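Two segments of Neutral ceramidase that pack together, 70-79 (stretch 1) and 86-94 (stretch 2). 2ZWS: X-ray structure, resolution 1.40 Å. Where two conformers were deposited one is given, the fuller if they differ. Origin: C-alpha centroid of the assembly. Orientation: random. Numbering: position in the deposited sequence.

Stretch 1 70-79: VHLKVLARLK
Stretch 2 (86-94) YDENNVMLA

The one direct polar link between the two segments is a salt bridge in which Lys79 NZ donates a hydrogen bond to Glu88 OE2 at 3.1 Å. Lys79 reaches it with chi1 at -70° and the rest of its chain extended (chi2 to chi4 all t), so that its methylenes run along the loop: CG lies 3.8 Å from Tyr86 O and CE 3.9 Å from Asp87 CB. Glu88 is bent, with chi1 at 46°, chi2 at -96° and chi3 at -98°.

A single water provides the second polar connection. It lies 2.8 Å from His71 NE2 and donates to Glu88 O at 2.8 Å and to Val91 O at 2.7 Å, tying the helix to the backbone where the loop passes into the strand. The CA-to-CB bond of His71 (chi1 178°, chi2 -115°) points sideways to the other segment, but the end of the side chain comes nearer.

The loop carries hydrogen bonds of its own. Asp87 N donates to Asn90 OD1 (2.9 Å), Asn89 N to Asp87 OD1 (2.9 Å) and Asn90 N to Asp87 O (3.1 Å). Tyr86 and Asp87 are extended (phi/psi -123/145 and -156/-168), Glu88 and Asn89 turn the chain (-59/-26 and -72/-25), and Asn90 (-127/20) leads into the strand 91-94, whose first three residues lie near -120/127. Residues 70-79 are regular helix, near -63/-43, with i to i+4 bonds running from Val74 N to Val70 O (2.8 Å) through Lys79 N to Leu75 O (3.0 Å).

Helix and strand run at 144° between their N-to-C directions, with axes 10.0 Å apart at closest approach. The CA atoms of His71 and Leu93 are 7.2 Å apart, those of Leu75 and Asp87 6.2 Å, and those of Leu78 and Tyr86 6.3 Å.

Around this register the packing is mainly by apolar side chains, although Leu75 also rests on the loop backbone. Leu75 (m, t) places CD2 3.6 Å from Asp87 C, 3.7 Å from Glu88 N and 4.1 Å from Val91 CB; Glu88 N, buried by the contact, has no hydrogen-bond partner in the model. Leu78 (m, t) brings CD1 within 4.0 Å of Val91 CG2, while its CB lies 4.1 Å from Tyr86 CB. Val91 (t) and Leu93 (m, t) both point toward the helix, whereas Met92 between them points away, the usual alternation along a strand. Leu93 CD1 sits 3.9 Å from His71 CA, at the edge of the His71 ring, and 4.2 Å from Val74 CB (chi1 t).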

ATOM      1  N   VAL A  70      -7.898  10.092  -2.361  1.00 10.20           N
ATOM      2  CA  VAL A  70      -7.179  10.108  -1.097  1.00 10.63           C
ATOM      3  C   VAL A  70      -6.170  11.249  -1.122  1.00 11.00           C
ATOM      4  O   VAL A  70      -6.111  12.027  -0.176  1.00 11.68           O
ATOM      5  CB  VAL A  70      -6.509   8.730  -0.863  1.00  9.83           C
ATOM      6  CG1 VAL A  70      -5.581   8.770   0.368  1.00 11.79           C
ATOM      7  CG2 VAL A  70      -7.598   7.640  -0.711  1.00 11.76           C
ATOM      8  N   HIS A  71      -5.343  11.325  -2.170  1.00 10.24           N
ATOM      9  CA  HIS A  71      -4.345  12.395  -2.277  1.00 10.38           C
ATOM     10  C   HIS A  71      -4.981  13.777  -2.122  1.00 11.09           C
ATOM     11  O   HIS A  71      -4.530  14.597  -1.306  1.00 11.52           O
ATOM     12  CB  HIS A  71      -3.652  12.239  -3.633  1.00 11.38           C
ATOM     13  CG  HIS A  71      -2.636  13.288  -3.926  1.00 10.78           C
ATOM     14  ND1 HIS A  71      -2.790  14.183  -4.963  1.00 13.14           N
ATOM     15  CD2 HIS A  71      -1.425  13.555  -3.370  1.00 12.20           C
ATOM     16  CE1 HIS A  71      -1.733  14.975  -5.017  1.00 13.87           C
ATOM     17  NE2 HIS A  71      -0.890  14.613  -4.066  1.00 12.67           N
ATOM     18  N   LEU A  72      -6.071  14.015  -2.830  1.00 11.65           N
ATOM     19  CA  LEU A  72      -6.717  15.336  -2.808  1.00 12.22           C
ATOM     20  C   LEU A  72      -7.256  15.681  -1.421  1.00 12.09           C
ATOM     21  O   LEU A  72      -7.124  16.808  -0.984  1.00 12.83           O
ATOM     22  CB  LEU A  72      -7.841  15.398  -3.867  1.00 12.72           C
ATOM     23  CG  LEU A  72      -7.354  15.316  -5.320  1.00 13.86           C
ATOM     24  CD1 LEU A  72      -8.549  15.203  -6.303  1.00 16.68           C
ATOM     25  CD2 LEU A  72      -6.450  16.499  -5.695  1.00 18.01           C
ATOM     26  N   LYS A  73      -7.863  14.706  -0.752  1.00 11.61           N
ATOM     27  CA  LYS A  73      -8.481  14.958   0.546  0.50 11.26           C
ATOM     28  C   LYS A  73      -7.410  15.100   1.607  1.00 12.08           C
ATOM     29  O   LYS A  73      -7.530  15.949   2.484  1.00 12.64           O
ATOM     30  CB  LYS A  73      -9.492  13.866   0.909  0.50 11.42           C
ATOM     31  CG  LYS A  73     -10.255  14.131   2.219  0.50 10.56           C
ATOM     32  CD  LYS A  73     -11.178  15.374   2.133  0.50 10.48           C
ATOM     33  CE  LYS A  73     -12.278  15.300   3.169  0.50 15.28           C
ATOM     34  NZ  LYS A  73     -13.005  13.991   3.064  0.50 17.78           N
ATOM     35  N   VAL A  74      -6.368  14.272   1.531  1.00 11.07           N
ATOM     36  CA  VAL A  74      -5.266  14.424   2.482  1.00 10.67           C
ATOM     37  C   VAL A  74      -4.659  15.834   2.358  1.00 11.23           C
ATOM     38  O   VAL A  74      -4.407  16.510   3.364  1.00 11.88           O
ATOM     39  CB  VAL A  74      -4.192  13.319   2.299  1.00  9.59           C
ATOM     40  CG1 VAL A  74      -2.871  13.688   3.004  1.00 12.14           C
ATOM     41  CG2 VAL A  74      -4.712  11.957   2.805  1.00  9.51           C
ATOM     42  N   LEU A  75      -4.416  16.305   1.145  1.00 12.43           N
ATOM     43  CA  LEU A  75      -3.840  17.636   0.976  0.50 12.91           C
ATOM     44  C   LEU A  75      -4.740  18.727   1.530  1.00 13.54           C
ATOM     45  O   LEU A  75      -4.259  19.665   2.170  1.00 14.05           O
ATOM     46  CB  LEU A  75      -3.518  17.913  -0.488  0.50 13.35           C
ATOM     47  CG  LEU A  75      -2.281  17.187  -0.978  0.50 13.03           C
ATOM     48  CD1 LEU A  75      -2.230  17.262  -2.494  0.50 15.26           C
ATOM     49  CD2 LEU A  75      -1.021  17.782  -0.343  0.50 13.22           C
ATOM     50  N   ALA A  76      -6.045  18.625   1.272  1.00 14.17           N
ATOM     51  CA  ALA A  76      -6.968  19.612   1.819  1.00 14.92           C
ATOM     52  C   ALA A  76      -6.917  19.631   3.342  1.00 15.01           C
ATOM     53  O   ALA A  76      -6.906  20.705   3.950  1.00 15.96           O
ATOM     54  CB  ALA A  76      -8.396  19.323   1.334  1.00 15.43           C
ATOM     55  N   ARG A  77      -6.907  18.439   3.955  1.00 14.34           N
ATOM     56  CA  ARG A  77      -6.860  18.327   5.417  0.50 14.33           C
ATOM     57  C   ARG A  77      -5.589  18.930   5.980  1.00 15.11           C
ATOM     58  O   ARG A  77      -5.621  19.612   7.019  1.00 16.04           O
ATOM     59  CB  ARG A  77      -6.940  16.863   5.854  0.50 14.75           C
ATOM     60  CG  ARG A  77      -8.308  16.238   5.660  0.50 12.91           C
ATOM     61  CD  ARG A  77      -9.320  16.795   6.666  0.50 15.78           C
ATOM     62  NE  ARG A  77     -10.454  15.890   6.823  0.50 17.04           N
ATOM     63  CZ  ARG A  77     -11.427  15.729   5.933  0.50 28.59           C
ATOM     64  NH1 ARG A  77     -11.425  16.407   4.789  0.50 21.22           N
ATOM     65  NH2 ARG A  77     -12.415  14.878   6.184  0.50 21.57           N
ATOM     66  N   LEU A  78      -4.470  18.672   5.312  1.00 14.66           N
ATOM     67  CA  LEU A  78      -3.188  19.231   5.763  1.00 15.53           C
ATOM     68  C   LEU A  78      -3.179  20.754   5.679  1.00 17.39           C
ATOM     69  O   LEU A  78      -2.646  21.436   6.572  1.00 18.71           O
ATOM     70  CB  LEU A  78      -2.007  18.633   4.991  1.00 15.59           C
ATOM     71  CG  LEU A  78      -1.731  17.154   5.297  1.00 14.44           C
ATOM     72  CD1 LEU A  78      -0.744  16.633   4.255  1.00 14.26           C
ATOM     73  CD2 LEU A  78      -1.271  16.932   6.769  1.00 14.65           C
ATOM     74  N   LYS A  79      -3.768  21.280   4.613  1.00 18.18           N
ATOM     75  CA  LYS A  79      -3.826  22.735   4.402  1.00 18.92           C
ATOM     76  C   LYS A  79      -4.741  23.408   5.404  1.00 20.00           C
ATOM     77  O   LYS A  79      -4.468  24.545   5.823  1.00 20.98           O
ATOM     78  CB  LYS A  79      -4.260  23.055   2.979  1.00 19.41           C
ATOM     79  CG  LYS A  79      -3.224  22.722   1.922  1.00 18.93           C
ATOM     80  CD  LYS A  79      -3.822  22.899   0.523  1.00 21.93           C
ATOM     81  CE  LYS A  79      -2.889  22.398  -0.561  1.00 22.90           C
ATOM     82  NZ  LYS A  79      -3.523  22.495  -1.920  1.00 24.66           N
ATOM     83  N   TYR A  86       2.407  22.421   4.551  1.00 16.58           N
ATOM     84  CA  TYR A  86       2.343  21.346   3.555  1.00 16.64           C
ATOM     85  C   TYR A  86       1.500  21.759   2.379  1.00 16.71           C
ATOM     86  O   TYR A  86       0.502  22.451   2.536  1.00 16.97           O
ATOM     87  CB  TYR A  86       1.727  20.082   4.154  1.00 17.17           C
ATOM     88  CG  TYR A  86       2.496  19.526   5.327  1.00 17.11           C
ATOM     89  CD1 TYR A  86       1.957  19.564   6.621  1.00 17.04           C
ATOM     90  CD2 TYR A  86       3.755  18.974   5.151  1.00 18.15           C
ATOM     91  CE1 TYR A  86       2.665  19.060   7.696  1.00 18.15           C
ATOM     92  CE2 TYR A  86       4.476  18.463   6.224  1.00 19.47           C
ATOM     93  CZ  TYR A  86       3.918  18.503   7.490  1.00 18.18           C
ATOM     94  OH  TYR A  86       4.624  18.015   8.580  1.00 19.11           O
ATOM     95  N   ASP A  87       1.909  21.301   1.200  1.00 15.34           N
ATOM     96  CA  ASP A  87       1.040  21.328   0.037  1.00 14.91           C
ATOM     97  C   ASP A  87       1.474  20.263  -0.988  1.00 14.08           C
ATOM     98  O   ASP A  87       2.262  19.362  -0.691  1.00 11.85           O
ATOM     99  CB  ASP A  87       0.965  22.734  -0.576  1.00 15.34           C
ATOM    100  CG  ASP A  87       2.302  23.231  -1.114  1.00 18.89           C
ATOM    101  OD1 ASP A  87       3.227  22.424  -1.373  1.00 17.03           O
ATOM    102  OD2 ASP A  87       2.413  24.460  -1.320  1.00 24.10           O
ATOM    103  N   GLU A  88       0.928  20.335  -2.193  1.00 14.01           N
ATOM    104  CA  GLU A  88       1.241  19.307  -3.181  0.50 13.70           C
ATOM    105  C   GLU A  88       2.729  19.213  -3.487  1.00 13.32           C
ATOM    106  O   GLU A  88       3.207  18.147  -3.893  1.00 13.32           O
ATOM    107  CB  GLU A  88       0.468  19.526  -4.478  0.50 14.25           C
ATOM    108  CG  GLU A  88       0.468  20.953  -5.007  0.50 14.98           C
ATOM    109  CD  GLU A  88      -0.778  21.712  -4.589  0.50 19.09           C
ATOM    110  OE1 GLU A  88      -1.735  21.804  -5.398  0.50 22.93           O
ATOM    111  OE2 GLU A  88      -0.822  22.188  -3.443  0.50 17.87           O
ATOM    112  N   ASN A  89       3.466  20.307  -3.306  1.00 13.62           N
ATOM    113  CA  ASN A  89       4.885  20.268  -3.625  1.00 14.17           C
ATOM    114  C   ASN A  89       5.729  19.458  -2.647  1.00 13.49           C
ATOM    115  O   ASN A  89       6.794  18.987  -3.018  1.00 14.63           O
ATOM    116  CB  ASN A  89       5.457  21.674  -3.728  1.00 14.59           C
ATOM    117  CG  ASN A  89       4.772  22.488  -4.794  1.00 18.10           C
ATOM    118  OD1 ASN A  89       4.656  22.052  -5.924  1.00 18.77           O
ATOM    119  ND2 ASN A  89       4.308  23.676  -4.432  1.00 24.16           N
ATOM    120  N   ASN A  90       5.291  19.307  -1.401  1.00 12.52           N
ATOM    121  CA  ASN A  90       6.198  18.676  -0.431  1.00 12.03           C
ATOM    122  C   ASN A  90       5.616  17.486   0.315  1.00 12.10           C
ATOM    123  O   ASN A  90       6.155  17.083   1.355  1.00 12.34           O
ATOM    124  CB  ASN A  90       6.783  19.705   0.545  1.00 12.35           C
ATOM    125  CG  ASN A  90       5.770  20.192   1.542  1.00 13.42           C
ATOM    126  OD1 ASN A  90       4.563  20.119   1.296  1.00 12.63           O
ATOM    127  ND2 ASN A  90       6.251  20.743   2.662  1.00 13.79           N
ATOM    128  N   VAL A  91       4.554  16.891  -0.245  1.00 10.71           N
ATOM    129  CA  VAL A  91       3.942  15.717   0.381  1.00 10.90           C
ATOM    130  C   VAL A  91       3.872  14.620  -0.684  1.00 10.38           C
ATOM    131  O   VAL A  91       3.235  14.833  -1.740  1.00 10.20           O
ATOM    132  CB  VAL A  91       2.495  16.041   0.916  1.00 10.19           C
ATOM    133  CG1 VAL A  91       1.835  14.753   1.416  1.00 12.49           C
ATOM    134  CG2 VAL A  91       2.488  17.143   2.000  1.00 11.80           C
ATOM    135  N   MET A  92       4.490  13.464  -0.411  1.00  9.90           N
ATOM    136  CA  MET A  92       4.420  12.321  -1.339  1.00 10.25           C
ATOM    137  C   MET A  92       3.751  11.163  -0.629  1.00 11.00           C
ATOM    138  O   MET A  92       4.166  10.785   0.451  1.00 10.95           O
ATOM    139  CB  MET A  92       5.824  11.890  -1.817  1.00 10.16           C
ATOM    140  CG  MET A  92       5.795  10.783  -2.856  1.00 11.61           C
ATOM    141  SD  MET A  92       7.439  10.302  -3.437  1.00 12.67           S
ATOM    142  CE  MET A  92       7.991  11.823  -4.237  1.00 14.14           C
ATOM    143  N   LEU A  93       2.734  10.592  -1.276  1.00 10.81           N
ATOM    144  CA  LEU A  93       2.014   9.444  -0.711  1.00 11.55           C
ATOM    145  C   LEU A  93       2.237   8.257  -1.616  1.00 12.50           C
ATOM    146  O   LEU A  93       2.064   8.388  -2.819  1.00 14.46           O
ATOM    147  CB  LEU A  93       0.507   9.748  -0.645  1.00 11.69           C
ATOM    148  CG  LEU A  93       0.053  11.027   0.058  1.00 12.48           C
ATOM    149  CD1 LEU A  93      -1.475  11.091   0.039  1.00 12.90           C
ATOM    150  CD2 LEU A  93       0.561  11.131   1.505  1.00 13.29           C
ATOM    151  N   ALA A  94       2.659   7.121  -1.080  1.00 11.27           N
ATOM    152  CA  ALA A  94       2.905   5.936  -1.892  1.00 11.95           C
ATOM    153  C   ALA A  94       2.308   4.720  -1.211  1.00 12.11           C
ATOM    154  O   ALA A  94       1.950   4.764  -0.028  1.00 13.12           O
ATOM    155  CB  ALA A  94       4.375   5.773  -2.107  1.00 12.96           C
TER
HETATM  156  O   HOH W   1       1.499  15.988  -3.443  1.00 15.01           O